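Local coordinates for protein N-acyl homoserine lactonase (Bacillus thuringiensis, PDB 4J5F) that hydrolyses the lactone ring of N-acyl homoserine lactones, with short or long acyl chains, as a zinc-dependent member of the metallo-beta-lactamase superfamily, at residues Gly56-Ala61 / Leu109-Ala114. The protein carries 1 engineered substitution. Residues are numbered along the deposited sequence; the frame is centred on the assembly and turned at random.
Sequences GMPESA and LHWDHA. Engineered in segment 109-114: Trp111 (natural residue Phe). With ZN (zinc ion), chain C; ZN (zinc ion), chain B.
A single water ties Asp112 to Gly56: it donates to Asp112 O at 2.8 Å and accepts from Gly56 N, so the polar link between 56-61 and 109-114 is indirect. The side-chain contacts are largely apolar and centre on Trp111, an engineered residue that replaces phenylalanine. Met57 lies alongside the indole, its side chain running the same way. Met57 CG comes to 3.5 Å from Trp111 CZ3, and the bend at chi3 (-73°) turns the methyl end aside beyond the sulfur. Met57 SD sits 4.4 Å from the centroid of the Trp111 six-membered ring, 54° off its normal, an oblique Met-aromatic contact. Pro58 meets the indole differently, its CD lying near the ring plane at the edge, 3.6 Å from Trp111 CE3. Asp112 CB covers one face of the indole and also touches Met57 CG. Beyond this layer, Asp112 OD2 and His113 NE2 bind one zinc ion, completed by Asp195, His239 and a water, while His110 ND1 binds the other at 2.1 Å with His108 and His173. His110 O accepts from both His113 N and Ala114 N, closing the turn that carries three ligands of the HxHxDH motif, which His108 begins. Asp54 OD2 hydrogen-bonds to His113 ND1 while NE2 binds zinc, together fixing the ring's rotation. The metal-bearing turn thus packs its other side against 56-58, the water satisfying Gly56 N and Asp112 O.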
loop_
_atom_site.group_PDB
_atom_site.type_symbol
_atom_site.label_atom_id
_atom_site.label_comp_id
_atom_site.label_asym_id
_atom_site.label_seq_id
_atom_site.Cartn_x
_atom_site.Cartn_y
_atom_site.Cartn_z
ATOM N N GLY A 56 -2.924 0.793 6.947
ATOM C CA GLY A 56 -3.386 -0.495 7.442
ATOM C C GLY A 56 -4.897 -0.698 7.306
ATOM O O GLY A 56 -5.597 -0.022 6.523
ATOM N N MET A 57 -5.405 -1.658 8.068
ATOM C CA MET A 57 -6.796 -2.104 7.955
ATOM C C MET A 57 -7.699 -1.312 8.893
ATOM O O MET A 57 -7.230 -0.753 9.887
ATOM C CB MET A 57 -6.811 -3.619 8.254
ATOM C CG MET A 57 -6.210 -4.433 7.115
ATOM S SD MET A 57 -6.050 -6.225 7.553
ATOM C CE MET A 57 -4.665 -6.181 8.718
ATOM N N PRO A 58 -9.025 -1.265 8.609
ATOM C CA PRO A 58 -9.963 -0.494 9.435
ATOM C C PRO A 58 -10.137 -1.094 10.858
ATOM O O PRO A 58 -9.958 -2.319 11.032
ATOM C CB PRO A 58 -11.276 -0.614 8.687
ATOM C CG PRO A 58 -11.172 -1.918 7.965
ATOM C CD PRO A 58 -9.703 -2.110 7.611
ATOM N N GLU A 59 -10.505 -0.252 11.827
ATOM C CA GLU A 59 -10.706 -0.699 13.228
ATOM C C GLU A 59 -11.759 -1.811 13.307
ATOM O O GLU A 59 -11.734 -2.647 14.216
ATOM C CB GLU A 59 -11.155 0.498 14.075
ATOM C CG GLU A 59 -11.702 0.176 15.438
ATOM C CD GLU A 59 -10.580 -0.231 16.390
ATOM O OE1 GLU A 59 -10.832 -0.981 17.374
ATOM O OE2 GLU A 59 -9.427 0.218 16.152
ATOM N N SER A 60 -12.674 -1.837 12.344
ATOM C CA SER A 60 -13.714 -2.865 12.308
ATOM C C SER A 60 -13.155 -4.252 12.033
ATOM O O SER A 60 -13.832 -5.255 12.254
ATOM C CB SER A 60 -14.763 -2.520 11.266
ATOM O OG SER A 60 -14.169 -2.430 9.962
ATOM N N ALA A 61 -11.915 -4.325 11.565
ATOM C CA ALA A 61 -11.296 -5.606 11.299
ATOM C C ALA A 61 -10.644 -6.232 12.526
ATOM O O ALA A 61 -10.248 -7.388 12.458
ATOM C CB ALA A 61 -10.248 -5.456 10.204
ATOM N N LEU A 109 -6.909 3.498 -2.110
ATOM C CA LEU A 109 -7.849 3.536 -1.005
ATOM C C LEU A 109 -8.560 2.195 -0.714
ATOM O O LEU A 109 -9.632 2.175 -0.070
ATOM C CB LEU A 109 -8.886 4.656 -1.266
ATOM C CG LEU A 109 -8.195 6.043 -1.315
ATOM C CD1 LEU A 109 -9.317 7.112 -1.633
ATOM C CD2 LEU A 109 -7.484 6.399 -0.012
ATOM N N HIS A 110 -7.973 1.075 -1.158
ATOM C CA HIS A 110 -8.504 -0.234 -0.779
ATOM C C HIS A 110 -8.453 -0.383 0.739
ATOM O O HIS A 110 -7.629 0.257 1.404
ATOM C CB HIS A 110 -7.708 -1.372 -1.411
ATOM C CG HIS A 110 -8.021 -1.622 -2.854
ATOM N ND1 HIS A 110 -7.208 -2.403 -3.657
ATOM C CD2 HIS A 110 -9.043 -1.192 -3.648
ATOM C CE1 HIS A 110 -7.723 -2.460 -4.875
ATOM N NE2 HIS A 110 -8.819 -1.718 -4.903
ATOM N N TRP A 111 -9.323 -1.244 1.262
ATOM C CA TRP A 111 -9.548 -1.419 2.704
ATOM C C TRP A 111 -8.256 -1.760 3.498
ATOM O O TRP A 111 -8.148 -1.404 4.679
ATOM C CB TRP A 111 -10.640 -2.502 2.910
ATOM C CG TRP A 111 -10.054 -3.854 2.687
ATOM C CD1 TRP A 111 -9.766 -4.450 1.483
ATOM C CD2 TRP A 111 -9.601 -4.753 3.702
ATOM N NE1 TRP A 111 -9.172 -5.687 1.700
ATOM C CE2 TRP A 111 -9.057 -5.882 3.053
ATOM C CE3 TRP A 111 -9.618 -4.716 5.107
ATOM C CZ2 TRP A 111 -8.535 -6.971 3.766
ATOM C CZ3 TRP A 111 -9.101 -5.795 5.810
ATOM C CH2 TRP A 111 -8.551 -6.898 5.135
ATOM N N ASP A 112 -7.282 -2.376 2.840
ATOM C CA ASP A 112 -6.074 -2.842 3.545
ATOM C C ASP A 112 -4.931 -1.807 3.465
ATOM O O ASP A 112 -3.819 -2.062 3.947
ATOM C CB ASP A 112 -5.616 -4.230 3.037
ATOM C CG ASP A 112 -5.376 -4.262 1.520
ATOM O OD1 ASP A 112 -6.249 -3.740 0.762
ATOM O OD2 ASP A 112 -4.337 -4.816 1.051
ATOM N N HIS A 113 -5.218 -0.640 2.871
ATOM C CA HIS A 113 -4.218 0.415 2.665
ATOM C C HIS A 113 -4.645 1.759 3.239
ATOM O O HIS A 113 -3.805 2.598 3.542
ATOM C CB HIS A 113 -3.921 0.577 1.143
ATOM C CG HIS A 113 -3.309 -0.655 0.549
ATOM N ND1 HIS A 113 -1.940 -0.836 0.449
ATOM C CD2 HIS A 113 -3.874 -1.803 0.091
ATOM C CE1 HIS A 113 -1.692 -2.041 -0.047
ATOM N NE2 HIS A 113 -2.847 -2.654 -0.254
ATOM N N ALA A 114 -5.959 1.976 3.384
ATOM C CA ALA A 114 -6.475 3.254 3.857
ATOM C C ALA A 114 -7.458 3.120 5.051
ATOM O O ALA A 114 -8.116 4.064 5.463
ATOM C CB ALA A 114 -7.139 4.040 2.662
HETATM ZN ZN ZN C . -5.230 -3.017 -3.417
HETATM ZN ZN ZN B . -3.221 -4.426 -0.990
HETATM O O HOH W 1 -1.594 -0.506 4.680
HETATM O O HOH W 2 -4.848 -5.632 -2.402
#